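PDB 5V2D: dioxygenase from Pseudomonas brassicacearum, which probably cleaves the central carbon-carbon double bond of lignostilbenes with dioxygen, using a mononuclear non-haem iron centre. Local coordinates for residues G33-S39 / R489-S493; A242-R246 / I381-Y385; P267-P273 / F329-A333; F411-V415 / A426-G430. All coordinates share one frame; numbering follows the deposited sequence.

Contact 1. Residues G33-S39 / R489-S493; sequences GALYKPS and RMRMS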
loop_
_atom_site.group_PDB
_atom_site.type_symbol
_atom_site.label_atom_id
_atom_site.label_comp_id
_atom_site.label_asym_id
_atom_site.label_seq_id
_atom_site.Cartn_x
_atom_site.Cartn_y
_atom_site.Cartn_z
ATOM N N GLY A 33 -20.128 -1.510 -6.880
ATOM C CA GLY A 33 -19.422 -1.860 -8.069
ATOM C C GLY A 33 -18.484 -3.038 -7.838
ATOM O O GLY A 33 -18.358 -3.540 -6.707
ATOM N N ALA A 34 -17.835 -3.476 -8.893
ATOM C CA ALA A 34 -16.970 -4.646 -8.814
ATOM C C ALA A 34 -15.786 -4.422 -7.899
ATOM O O ALA A 34 -15.378 -5.328 -7.185
ATOM C CB ALA A 34 -16.461 -5.001 -10.197
ATOM N N LEU A 35 -15.248 -3.244 -7.881
ATOM C CA LEU A 35 -14.066 -2.987 -7.050
ATOM C C LEU A 35 -14.429 -2.921 -5.512
ATOM O O LEU A 35 -13.649 -3.426 -4.712
ATOM C CB LEU A 35 -13.410 -1.703 -7.448
ATOM C CG LEU A 35 -12.205 -1.884 -8.381
ATOM C CD1 LEU A 35 -12.368 -2.862 -9.459
ATOM C CD2 LEU A 35 -11.555 -0.617 -8.809
ATOM N N TYR A 36 -15.523 -2.274 -5.160
ATOM C CA TYR A 36 -15.755 -1.908 -3.757
ATOM C C TYR A 36 -16.936 -2.537 -3.060
ATOM O O TYR A 36 -17.093 -2.395 -1.855
ATOM C CB TYR A 36 -15.733 -0.359 -3.568
ATOM C CG TYR A 36 -14.408 0.216 -4.017
ATOM C CD1 TYR A 36 -13.221 -0.045 -3.294
ATOM C CD2 TYR A 36 -14.297 0.980 -5.183
ATOM C CE1 TYR A 36 -12.014 0.406 -3.705
ATOM C CE2 TYR A 36 -13.048 1.460 -5.596
ATOM C CZ TYR A 36 -11.915 1.127 -4.883
ATOM O OH TYR A 36 -10.688 1.567 -5.264
ATOM N N LYS A 37 -17.732 -3.329 -3.765
ATOM C CA LYS A 37 -18.730 -4.041 -3.094
ATOM C C LYS A 37 -18.058 -4.983 -2.078
ATOM O O LYS A 37 -17.033 -5.600 -2.363
ATOM C CB LYS A 37 -19.570 -4.823 -4.077
ATOM C CG LYS A 37 -20.712 -5.592 -3.533
ATOM C CD LYS A 37 -21.419 -6.392 -4.684
ATOM C CE LYS A 37 -21.948 -5.530 -5.841
ATOM N NZ LYS A 37 -22.296 -6.439 -6.985
ATOM N N PRO A 38 -18.651 -5.112 -0.906
ATOM C CA PRO A 38 -18.023 -5.999 0.131
ATOM C C PRO A 38 -17.997 -7.426 -0.346
ATOM O O PRO A 38 -18.868 -7.828 -1.119
ATOM C CB PRO A 38 -19.042 -5.896 1.283
ATOM C CG PRO A 38 -19.654 -4.470 1.083
ATOM C CD PRO A 38 -19.901 -4.483 -0.408
ATOM N N SER A 39 -16.988 -8.173 0.056
ATOM C CA SER A 39 -16.900 -9.620 -0.293
ATOM C C SER A 39 -17.103 -10.443 0.967
ATOM O O SER A 39 -18.103 -11.129 1.112
ATOM C CB SER A 39 -15.540 -9.922 -0.923
ATOM O OG SER A 39 -15.259 -11.280 -0.958
ATOM N N ARG A 489 -15.292 -13.115 -7.002
ATOM C CA ARG A 489 -14.753 -11.766 -7.171
ATOM C C ARG A 489 -13.836 -11.333 -5.990
ATOM O O ARG A 489 -14.232 -11.370 -4.815
ATOM C CB ARG A 489 -15.893 -10.747 -7.238
ATOM C CG ARG A 489 -15.450 -9.301 -7.392
ATOM C CD ARG A 489 -16.694 -8.392 -7.350
ATOM N NE ARG A 489 -17.419 -8.549 -6.107
ATOM C CZ ARG A 489 -17.184 -7.850 -5.001
ATOM N NH1 ARG A 489 -16.322 -6.805 -4.943
ATOM N NH2 ARG A 489 -17.949 -8.165 -3.922
ATOM N N MET A 490 -12.661 -10.889 -6.344
ATOM C CA MET A 490 -11.704 -10.352 -5.364
ATOM C C MET A 490 -12.010 -8.861 -5.279
ATOM O O MET A 490 -11.876 -8.120 -6.283
ATOM C CB MET A 490 -10.270 -10.540 -5.881
ATOM C CG MET A 490 -9.840 -12.000 -6.073
ATOM S SD MET A 490 -9.658 -12.999 -4.590
ATOM C CE MET A 490 -8.108 -12.356 -4.022
ATOM N N ARG A 491 -12.270 -8.398 -4.065
ATOM C CA ARG A 491 -12.408 -6.939 -3.836
ATOM C C ARG A 491 -11.058 -6.246 -4.106
ATOM O O ARG A 491 -9.995 -6.825 -3.986
ATOM C CB ARG A 491 -12.842 -6.696 -2.393
ATOM C CG ARG A 491 -13.331 -5.320 -2.108
ATOM C CD ARG A 491 -13.984 -5.289 -0.698
ATOM N NE ARG A 491 -14.762 -4.038 -0.555
ATOM C CZ ARG A 491 -14.411 -2.976 0.187
ATOM N NH1 ARG A 491 -15.220 -1.909 0.192
ATOM N NH2 ARG A 491 -13.275 -2.922 0.917
ATOM N N MET A 492 -11.124 -4.984 -4.420
ATOM C CA MET A 492 -9.900 -4.172 -4.553
ATOM C C MET A 492 -9.073 -4.312 -3.322
ATOM O O MET A 492 -9.621 -4.329 -2.227
ATOM C CB MET A 492 -10.250 -2.720 -4.892
ATOM C CG MET A 492 -9.085 -1.791 -5.085
ATOM S SD MET A 492 -8.102 -2.356 -6.498
ATOM C CE MET A 492 -6.806 -1.173 -6.558
ATOM N N SER A 493 -7.763 -4.384 -3.492
ATOM C CA SER A 493 -6.814 -4.621 -2.449
ATOM C C SER A 493 -5.918 -3.410 -2.262
ATOM O O SER A 493 -5.943 -2.398 -3.033
ATOM C CB SER A 493 -5.955 -5.864 -2.722
ATOM O OG SER A 493 -6.795 -7.010 -3.046
HETATM O O HOH W 1 -16.470 -11.679 -3.486
#
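The guanidinium of Arg489 lies with one face under the aliphatic chain of Lys37, whose CB comes within 3.7 Å of Arg489 NH2, and its edge is turned to the carbonyls at the C-terminal end of helix 33-36. NH1 reaches Ala34 O at 2.8 Å, from well above that carbonyl plane, and also Lys37 O at 2.9 Å. NH2 shares Lys37 O and bonds Pro38 O at 3.0 Å, so one guanidinium serves three carbonyls. The bend at chi3 (59°) swings the group from an otherwise extended chain onto the helix end, where its charge would be expected to suit the partial negative potential of the carbonyls. A lysine in its place would probably leave Pro38 O without this donor and weaken the grip on Lys37 O, as a single ammonium is unlikely to reach all three oxygens. Arg491, extended from CG to NE, presents its edge to the same turn: NH1 meets Tyr36 O at 2.8 Å, NE makes weak bonds to Tyr36 O and Lys37 O, and NH2 turns to Pro67 O. Next along the chain, Met492 N bonds Leu35 O almost straight (3.0 Å, 170°), in the carbonyl plane and on a lone pair. Met492 CB packs against Tyr36 CE1 and Leu35 CG, and the Tyr36 hydroxyl reaches on to Phe408 O. One water links Ser39 OG and Arg489 O. Side-chain and backbone donors thus meet the C-terminal carbonyls of a short helix near the N-terminus, fixing it to the loop before the iron ligand His495 in a carotenoid-oxygenase-type beta-propeller.

Contact 2. Residues A242-R246 / I381-Y385; sequences AATER and IGRQY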
loop_
_atom_site.group_PDB
_atom_site.type_symbol
_atom_site.label_atom_id
_atom_site.label_comp_id
_atom_site.label_asym_id
_atom_site.label_seq_id
_atom_site.Cartn_x
_atom_site.Cartn_y
_atom_site.Cartn_z
ATOM N N ALA A 242 11.869 5.809 1.842
ATOM C CA ALA A 242 12.888 5.310 0.931
ATOM C C ALA A 242 14.109 4.959 1.762
ATOM O O ALA A 242 14.500 5.696 2.688
ATOM C CB ALA A 242 13.238 6.374 -0.049
ATOM N N ALA A 243 14.668 3.807 1.469
ATOM C CA ALA A 243 15.884 3.361 2.138
ATOM C C ALA A 243 16.917 3.041 1.069
ATOM O O ALA A 243 16.582 2.492 0.006
ATOM C CB ALA A 243 15.616 2.162 3.042
ATOM N N THR A 244 18.102 3.589 1.232
ATOM C CA THR A 244 19.167 3.364 0.280
ATOM C C THR A 244 20.268 2.638 1.019
ATOM O O THR A 244 20.118 2.283 2.183
ATOM C CB THR A 244 19.651 4.669 -0.407
ATOM O OG1 THR A 244 20.398 5.466 0.495
ATOM C CG2 THR A 244 18.488 5.523 -0.904
ATOM N N GLU A 245 21.404 2.451 0.351
ATOM C CA GLU A 245 22.536 1.769 1.040
ATOM C C GLU A 245 22.974 2.554 2.231
ATOM O O GLU A 245 23.248 1.999 3.249
ATOM C CB GLU A 245 23.735 1.605 0.077
ATOM C CG GLU A 245 23.397 0.521 -0.979
ATOM C CD GLU A 245 24.315 0.527 -2.206
ATOM O OE1 GLU A 245 24.419 1.578 -2.976
ATOM O OE2 GLU A 245 24.922 -0.560 -2.371
ATOM N N ARG A 246 23.018 3.873 2.129
ATOM C CA ARG A 246 23.522 4.707 3.195
ATOM C C ARG A 246 22.550 5.673 3.832
ATOM O O ARG A 246 22.915 6.299 4.828
ATOM C CB ARG A 246 24.757 5.484 2.679
ATOM C CG ARG A 246 25.992 4.559 2.494
ATOM C CD ARG A 246 26.947 5.158 1.491
ATOM N NE ARG A 246 26.431 5.081 0.107
ATOM C CZ ARG A 246 26.615 4.089 -0.766
ATOM N NH1 ARG A 246 27.299 3.000 -0.456
ATOM N NH2 ARG A 246 26.063 4.167 -1.990
ATOM N N ILE A 381 16.122 -3.196 -4.472
ATOM C CA ILE A 381 15.630 -2.194 -3.512
ATOM C C ILE A 381 16.814 -1.434 -2.900
ATOM O O ILE A 381 17.722 -2.030 -2.334
ATOM C CB ILE A 381 14.760 -2.863 -2.453
ATOM C CG1 ILE A 381 13.399 -3.138 -3.108
ATOM C CG2 ILE A 381 14.585 -1.942 -1.249
ATOM C CD1 ILE A 381 12.445 -3.908 -2.153
ATOM N N GLY A 382 16.805 -0.118 -2.985
ATOM C CA GLY A 382 17.883 0.626 -2.363
ATOM C C GLY A 382 19.149 0.822 -3.196
ATOM O O GLY A 382 20.087 1.482 -2.731
ATOM N N ARG A 383 19.180 0.274 -4.400
ATOM C CA ARG A 383 20.413 0.300 -5.211
ATOM C C ARG A 383 20.079 0.934 -6.557
ATOM O O ARG A 383 18.900 1.008 -7.008
ATOM C CB ARG A 383 20.977 -1.103 -5.541
ATOM C CG ARG A 383 20.906 -2.223 -4.538
ATOM C CD ARG A 383 21.895 -2.087 -3.346
ATOM N NE ARG A 383 21.172 -1.882 -2.054
ATOM C CZ ARG A 383 21.467 -2.420 -0.861
ATOM N NH1 ARG A 383 22.499 -3.243 -0.717
ATOM N NH2 ARG A 383 20.740 -2.104 0.219
ATOM N N GLN A 384 21.127 1.244 -7.279
ATOM C CA GLN A 384 20.993 1.753 -8.632
ATOM C C GLN A 384 20.199 0.717 -9.440
ATOM O O GLN A 384 20.365 -0.512 -9.312
ATOM C CB GLN A 384 22.424 1.935 -9.272
ATOM C CG GLN A 384 22.850 3.229 -9.984
ATOM C CD GLN A 384 21.806 3.946 -10.858
ATOM O OE1 GLN A 384 20.568 3.681 -10.928
ATOM N NE2 GLN A 384 22.309 5.044 -11.387
ATOM N N TYR A 385 19.322 1.185 -10.276
ATOM C CA TYR A 385 18.358 0.338 -10.926
ATOM C C TYR A 385 17.903 1.032 -12.172
ATOM O O TYR A 385 18.102 2.220 -12.293
ATOM C CB TYR A 385 17.162 0.039 -9.971
ATOM C CG TYR A 385 16.107 1.094 -9.948
ATOM C CD1 TYR A 385 14.836 0.810 -10.361
ATOM C CD2 TYR A 385 16.373 2.401 -9.466
ATOM C CE1 TYR A 385 13.832 1.792 -10.341
ATOM C CE2 TYR A 385 15.404 3.384 -9.461
ATOM C CZ TYR A 385 14.136 3.073 -9.885
ATOM O OH TYR A 385 13.140 3.986 -9.947
HETATM O O HOH W 2 22.063 3.236 -2.614
HETATM O O HOH W 3 23.515 1.538 -5.955
#
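Gly382 O faces the backbone of Glu245: the direct bond from Glu245 N is weak (3.5 Å), but a water 2.6 Å from Gly382 O also accepts from Glu245 N and lies in reach of Glu245 OE1, bridging the two segments. Gly382 itself packs tightly, its CA making a CA-H...O contact of 3.3 Å with Ala243 O. Its backbone angles (phi 86°, psi -2°) would jam a CB against the preceding carbonyl O, which calls for glycine. Beyond the backbones, Glu245 and Arg383 cross at about a right angle. Glu245 CG sits 3.4 Å above the guanidinium, over its centre, and OE2 is 4.0 Å from Arg383 NH1, well out of the guanidinium plane; the salt bridge is therefore long, an attraction of charges without a directed N-H. Bends at chi2 (-73°) and chi3 fold the Arg383 chain under the glutamate, while NH2 pairs with Asp192. A leucine here would probably leave both Glu245 and Asp192 without their shared positive partner. The other carboxylate oxygen, Glu245 OE1, takes a weak bond from Arg246 NH2 and a second water, which accepts from Gln384 N at 2.7 Å. Strand 242-243 is an edge strand of the sheet whose other edge is 292-298, and residues 381-385 link strands 371-375 and 387-392. The contact thus spans two separate sheets, with strand 301-311 alongside: Asn307 holds Gly382 N, and Asp310 binds both Thr244 OG1 and Arg246 NE.

Contact 3. Residues P267-P273 / F329-A333; sequences PHFQWQP and FFPQA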
loop_
_atom_site.group_PDB
_atom_site.type_symbol
_atom_site.label_atom_id
_atom_site.label_comp_id
_atom_site.label_asym_id
_atom_site.label_seq_id
_atom_site.Cartn_x
_atom_site.Cartn_y
_atom_site.Cartn_z
ATOM N N PRO A 267 -11.930 14.569 11.158
ATOM C CA PRO A 267 -10.946 13.662 10.570
ATOM C C PRO A 267 -9.586 13.689 11.226
ATOM O O PRO A 267 -9.152 14.711 11.761
ATOM C CB PRO A 267 -10.859 14.137 9.118
ATOM C CG PRO A 267 -12.076 15.049 8.895
ATOM C CD PRO A 267 -12.245 15.703 10.233
ATOM N N HIS A 268 -8.876 12.556 11.167
ATOM C CA HIS A 268 -7.518 12.463 11.733
ATOM C C HIS A 268 -6.551 13.427 11.043
ATOM O O HIS A 268 -5.773 14.073 11.705
ATOM C CB HIS A 268 -7.015 11.050 11.620
ATOM C CG HIS A 268 -5.692 10.786 12.296
ATOM N ND1 HIS A 268 -5.602 10.072 13.465
ATOM C CD2 HIS A 268 -4.427 11.064 11.904
ATOM C CE1 HIS A 268 -4.321 9.967 13.786
ATOM N NE2 HIS A 268 -3.595 10.592 12.881
ATOM N N PHE A 269 -6.636 13.529 9.731
ATOM C CA PHE A 269 -5.769 14.390 8.940
ATOM C C PHE A 269 -6.573 15.490 8.216
ATOM O O PHE A 269 -7.731 15.284 7.870
ATOM C CB PHE A 269 -5.100 13.578 7.804
ATOM C CG PHE A 269 -4.133 12.533 8.284
ATOM C CD1 PHE A 269 -2.901 12.896 8.786
ATOM C CD2 PHE A 269 -4.465 11.205 8.239
ATOM C CE1 PHE A 269 -1.995 11.921 9.208
ATOM C CE2 PHE A 269 -3.582 10.217 8.673
ATOM C CZ PHE A 269 -2.353 10.593 9.172
ATOM N N GLN A 270 -5.870 16.564 7.901
ATOM C CA GLN A 270 -6.399 17.656 7.093
ATOM C C GLN A 270 -5.360 18.174 6.108
ATOM O O GLN A 270 -4.247 18.516 6.484
ATOM C CB GLN A 270 -6.783 18.806 8.066
ATOM C CG GLN A 270 -7.518 19.957 7.384
ATOM C CD GLN A 270 -7.822 21.089 8.339
ATOM O OE1 GLN A 270 -6.935 21.859 8.708
ATOM N NE2 GLN A 270 -9.034 21.155 8.752
ATOM N N TRP A 271 -5.727 18.286 4.861
ATOM C CA TRP A 271 -4.818 18.838 3.832
ATOM C C TRP A 271 -4.537 20.309 4.063
ATOM O O TRP A 271 -5.453 21.043 4.394
ATOM C CB TRP A 271 -5.452 18.660 2.482
ATOM C CG TRP A 271 -4.608 19.124 1.347
ATOM C CD1 TRP A 271 -4.773 20.262 0.614
ATOM C CD2 TRP A 271 -3.520 18.437 0.798
ATOM N NE1 TRP A 271 -3.832 20.332 -0.334
ATOM C CE2 TRP A 271 -3.042 19.217 -0.264
ATOM C CE3 TRP A 271 -2.897 17.190 1.086
ATOM C CZ2 TRP A 271 -1.961 18.819 -1.059
ATOM C CZ3 TRP A 271 -1.806 16.813 0.287
ATOM C CH2 TRP A 271 -1.352 17.627 -0.748
ATOM N N GLN A 272 -3.268 20.678 3.926
ATOM C CA GLN A 272 -2.761 22.046 4.079
ATOM C C GLN A 272 -2.200 22.429 2.710
ATOM O O GLN A 272 -1.191 21.928 2.301
ATOM C CB GLN A 272 -1.694 22.110 5.125
ATOM C CG GLN A 272 -2.099 21.520 6.482
ATOM C CD GLN A 272 -3.372 22.136 7.052
ATOM O OE1 GLN A 272 -3.485 23.283 6.996
ATOM N NE2 GLN A 272 -4.318 21.356 7.539
ATOM N N PRO A 273 -2.924 23.258 1.944
ATOM C CA PRO A 273 -2.487 23.572 0.583
ATOM C C PRO A 273 -1.291 24.541 0.450
ATOM O O PRO A 273 -0.783 24.741 -0.609
ATOM C CB PRO A 273 -3.743 24.222 -0.028
ATOM C CG PRO A 273 -4.380 24.901 1.137
ATOM C CD PRO A 273 -4.213 23.907 2.256
ATOM N N PHE A 329 -11.398 12.469 1.777
ATOM C CA PHE A 329 -11.829 12.272 3.191
ATOM C C PHE A 329 -10.944 12.975 4.176
ATOM O O PHE A 329 -11.169 12.936 5.420
ATOM C CB PHE A 329 -11.866 10.732 3.493
ATOM C CG PHE A 329 -10.771 9.941 2.800
ATOM C CD1 PHE A 329 -10.962 9.380 1.563
ATOM C CD2 PHE A 329 -9.516 9.826 3.375
ATOM C CE1 PHE A 329 -9.928 8.692 0.887
ATOM C CE2 PHE A 329 -8.487 9.110 2.698
ATOM C CZ PHE A 329 -8.680 8.562 1.474
ATOM N N PHE A 330 -9.886 13.638 3.669
ATOM C CA PHE A 330 -9.108 14.546 4.515
ATOM C C PHE A 330 -9.098 15.963 3.898
ATOM O O PHE A 330 -8.065 16.482 3.570
ATOM C CB PHE A 330 -7.643 14.079 4.691
ATOM C CG PHE A 330 -7.483 12.624 5.181
ATOM C CD1 PHE A 330 -8.216 12.152 6.271
ATOM C CD2 PHE A 330 -6.552 11.760 4.589
ATOM C CE1 PHE A 330 -8.049 10.866 6.726
ATOM C CE2 PHE A 330 -6.356 10.487 5.060
ATOM C CZ PHE A 330 -7.136 10.021 6.111
ATOM N N PRO A 331 -10.282 16.573 3.755
ATOM C CA PRO A 331 -10.345 17.847 3.025
ATOM C C PRO A 331 -9.627 18.937 3.761
ATOM O O PRO A 331 -9.461 18.867 5.027
ATOM C CB PRO A 331 -11.865 18.153 2.938
ATOM C CG PRO A 331 -12.432 17.459 4.163
ATOM C CD PRO A 331 -11.603 16.163 4.271
ATOM N N GLN A 332 -9.175 19.937 3.008
ATOM C CA GLN A 332 -8.702 21.153 3.671
ATOM C C GLN A 332 -9.777 21.848 4.508
ATOM O O GLN A 332 -10.945 21.488 4.421
ATOM C CB GLN A 332 -8.081 22.129 2.669
ATOM C CG GLN A 332 -8.987 22.532 1.513
ATOM C CD GLN A 332 -8.255 23.376 0.514
ATOM O OE1 GLN A 332 -7.261 22.968 -0.063
ATOM N NE2 GLN A 332 -8.760 24.559 0.286
ATOM N N ALA A 333 -9.354 22.788 5.346
ATOM C CA ALA A 333 -10.221 23.460 6.351
ATOM C C ALA A 333 -11.490 24.048 5.695
ATOM O O ALA A 333 -12.582 23.779 6.184
ATOM C CB ALA A 333 -9.482 24.532 7.119
HETATM O O HOH W 4 -9.830 17.001 7.180
HETATM O O HOH W 5 -6.757 23.149 5.486
#
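Segments 267-273 and 329-333 run at 61° to each other and approach most closely at Trp271 and Gln332, whose CA atoms are 4.5 Å apart. A single direct backbone bond joins them, Trp271 N to Phe330 O (3.2 Å), with the donor above the carbonyl plane. Two waters extend the link: one donates to Phe269 O and Pro331 O, the other donates to Trp271 O and accepts from Ala333 N. Among the side chains, Phe269 and Phe330 form a T-shaped pair, centroids 5.1 Å apart and planes at 71°. The Phe269 edge meets the Phe330 face, with Phe269 CD2 3.6 Å from Phe330 CZ, and Phe269 CB adds a CH-pi contact over the same ring. Phe330 CG lies beside its own backbone N (chi1 -53°), which brings the ring face against the Phe269 edge and CB; Phe329 CD2 covers the opposite face. Further along, Gln332 OE1 lies at the Trp271 edge, 3.7 Å from Trp271 CD1, the amide nearly coplanar with the indole, and also touches Pro273, while NE2 bonds Asp334. Gln270 CG lies 3.2 Å from Pro331 O, and Gln272 NE2 holds Gln270 OE1 in plane on a lone pair. Strand 269-271 pairs with strand 255-257, whose Val257 and Leu255 pack on Phe269 and Phe330, while Trp271 NE1 reaches Asp299. The loop 329-333 lies between strands 314-322 and 345-353, laying Phe330 against this small two-stranded sheet, while Phe329 packs on Ile79.

Contact 4. Residues F411-V415 / A426-G430; sequences FNLLV and AWFPG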
loop_
_atom_site.group_PDB
_atom_site.type_symbol
_atom_site.label_atom_id
_atom_site.label_comp_id
_atom_site.label_asym_id
_atom_site.label_seq_id
_atom_site.Cartn_x
_atom_site.Cartn_y
_atom_site.Cartn_z
ATOM N N PHE A 411 -7.158 1.449 -12.841
ATOM C CA PHE A 411 -5.933 1.466 -13.610
ATOM C C PHE A 411 -6.122 0.477 -14.749
ATOM O O PHE A 411 -6.298 -0.700 -14.504
ATOM C CB PHE A 411 -4.719 1.143 -12.798
ATOM C CG PHE A 411 -4.486 2.074 -11.669
ATOM C CD1 PHE A 411 -3.827 3.275 -11.896
ATOM C CD2 PHE A 411 -4.870 1.749 -10.378
ATOM C CE1 PHE A 411 -3.510 4.136 -10.849
ATOM C CE2 PHE A 411 -4.638 2.628 -9.341
ATOM C CZ PHE A 411 -3.954 3.832 -9.545
ATOM N N ASN A 412 -6.125 0.972 -15.994
ATOM C CA ASN A 412 -6.400 0.110 -17.140
ATOM C C ASN A 412 -5.175 -0.271 -17.906
ATOM O O ASN A 412 -5.321 -0.874 -18.962
ATOM C CB ASN A 412 -7.473 0.722 -18.082
ATOM C CG ASN A 412 -7.092 2.096 -18.599
ATOM O OD1 ASN A 412 -6.001 2.608 -18.292
ATOM N ND2 ASN A 412 -8.027 2.726 -19.370
ATOM N N LEU A 413 -3.977 0.015 -17.389
ATOM C CA LEU A 413 -2.722 -0.434 -17.986
ATOM C C LEU A 413 -1.758 -0.978 -16.954
ATOM O O LEU A 413 -1.588 -0.390 -15.876
ATOM C CB LEU A 413 -2.029 0.736 -18.642
ATOM C CG LEU A 413 -2.721 1.428 -19.838
ATOM C CD1 LEU A 413 -1.950 2.732 -20.222
ATOM C CD2 LEU A 413 -2.877 0.452 -21.001
ATOM N N LEU A 414 -1.100 -2.087 -17.284
ATOM C CA LEU A 414 -0.044 -2.651 -16.487
ATOM C C LEU A 414 1.225 -2.389 -17.276
ATOM O O LEU A 414 1.353 -2.890 -18.413
ATOM C CB LEU A 414 -0.299 -4.113 -16.380
ATOM C CG LEU A 414 0.327 -4.975 -15.343
ATOM C CD1 LEU A 414 0.431 -6.443 -15.663
ATOM C CD2 LEU A 414 1.304 -4.390 -14.312
ATOM N N VAL A 415 2.185 -1.679 -16.679
ATOM C CA VAL A 415 3.294 -1.061 -17.428
ATOM C C VAL A 415 4.675 -1.489 -16.932
ATOM O O VAL A 415 4.937 -1.580 -15.750
ATOM C CB VAL A 415 3.165 0.474 -17.321
ATOM C CG1 VAL A 415 4.241 1.213 -18.093
ATOM C CG2 VAL A 415 1.800 0.970 -17.710
ATOM N N ALA A 426 3.370 -1.632 -22.275
ATOM C CA ALA A 426 2.151 -1.753 -21.469
ATOM C C ALA A 426 1.192 -2.791 -21.989
ATOM O O ALA A 426 1.093 -2.999 -23.210
ATOM C CB ALA A 426 1.431 -0.409 -21.398
ATOM N N TRP A 427 0.456 -3.455 -21.081
ATOM C CA TRP A 427 -0.653 -4.304 -21.496
ATOM C C TRP A 427 -1.977 -3.627 -21.152
ATOM O O TRP A 427 -2.217 -3.233 -19.979
ATOM C CB TRP A 427 -0.552 -5.718 -20.879
ATOM C CG TRP A 427 -1.656 -6.581 -21.388
ATOM C CD1 TRP A 427 -1.934 -6.820 -22.688
ATOM C CD2 TRP A 427 -2.660 -7.284 -20.640
ATOM N NE1 TRP A 427 -3.016 -7.642 -22.805
ATOM C CE2 TRP A 427 -3.486 -7.934 -21.570
ATOM C CE3 TRP A 427 -2.903 -7.482 -19.285
ATOM C CZ2 TRP A 427 -4.565 -8.729 -21.193
ATOM C CZ3 TRP A 427 -3.958 -8.272 -18.921
ATOM C CH2 TRP A 427 -4.778 -8.869 -19.833
ATOM N N PHE A 428 -2.854 -3.525 -22.143
ATOM C CA PHE A 428 -4.248 -3.087 -21.950
ATOM C C PHE A 428 -5.140 -4.313 -21.998
ATOM O O PHE A 428 -5.062 -5.102 -22.974
ATOM C CB PHE A 428 -4.659 -2.126 -23.122
ATOM C CG PHE A 428 -6.121 -1.701 -23.091
ATOM C CD1 PHE A 428 -6.612 -0.955 -22.016
ATOM C CD2 PHE A 428 -6.993 -2.014 -24.138
ATOM C CE1 PHE A 428 -7.918 -0.498 -21.987
ATOM C CE2 PHE A 428 -8.320 -1.580 -24.124
ATOM C CZ PHE A 428 -8.795 -0.816 -23.019
ATOM N N PRO A 429 -5.964 -4.540 -20.978
ATOM C CA PRO A 429 -6.698 -5.812 -20.918
ATOM C C PRO A 429 -8.043 -5.818 -21.617
ATOM O O PRO A 429 -8.841 -6.700 -21.398
ATOM C CB PRO A 429 -6.919 -5.991 -19.403
ATOM C CG PRO A 429 -7.135 -4.620 -18.918
ATOM C CD PRO A 429 -6.120 -3.784 -19.719
ATOM N N GLY A 430 -8.360 -4.791 -22.380
ATOM C CA GLY A 430 -9.681 -4.651 -22.949
ATOM C C GLY A 430 -10.440 -3.584 -22.182
ATOM O O GLY A 430 -10.026 -3.093 -21.112
#
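A beta hairpin, strands 413-418 and 424-427, is caught here at its open end, where Leu414 and Trp427 form an antiparallel hydrogen-bonded pair. Trp427 N donates to Leu414 O at 2.9 Å and Leu414 N to Trp427 O at 3.1 Å, both nearly straight. Val415 and Ala426 follow as a non-hydrogen-bonded pair, Val415 CG2 lying 4.0 Å from Ala426 CB on the face away from Leu414 and Trp427. Beyond the paired residues the chains are held by side chains. Leu413 CD2 rests against Phe428 CB (3.8 Å), and the Phe428 ring, its CG anti to the backbone N (chi1 175°), turns its edge to Asn412 O, with Phe428 CD1 at 3.3 Å. Pro429 CD presses on the same oxygen at 3.1 Å, so this buried carbonyl is walled in by carbon and has no hydrogen-bond partner. The Asn412 side chain looks elsewhere, its OD1 accepting from Asp394 N. Asn412 and Leu413 form a classic beta bulge opposite Ala392 of the neighbouring strand 387-392. Strand 424-427 is an edge strand of its four-stranded sheet, and from the Leu414-Trp427 face the two side chains reach Leu471 of strand 465-472, with Leu414 also meeting Phe435 and Pro438 of strand 433-442.

Overall arrangement
All four contacts lie 16 to 20 Å from the chain's centre, and none touches another; none supplies an iron ligand, though side chains of contacts 1 and 3 come to about 11 Å from the metal. Contact 2 is buried, the others partly buried. Contacts 1 and 2, on opposite sides of the chain's centre, are both mainly polar: arginines meet carbonyls at a helix end in contact 1, but a carboxylate and waters in contact 2. Contact 3 instead relies on aromatic rings and bridging waters, while contact 4, the only regular strand pairing, combines backbone bonds with apolar side chains. Contact 4 bonds neighbouring strands of one sheet, whereas contacts 1 to 3 tie loops to elements distant in sequence. The nearest atoms of contacts 1 and 4 are about 5 Å apart.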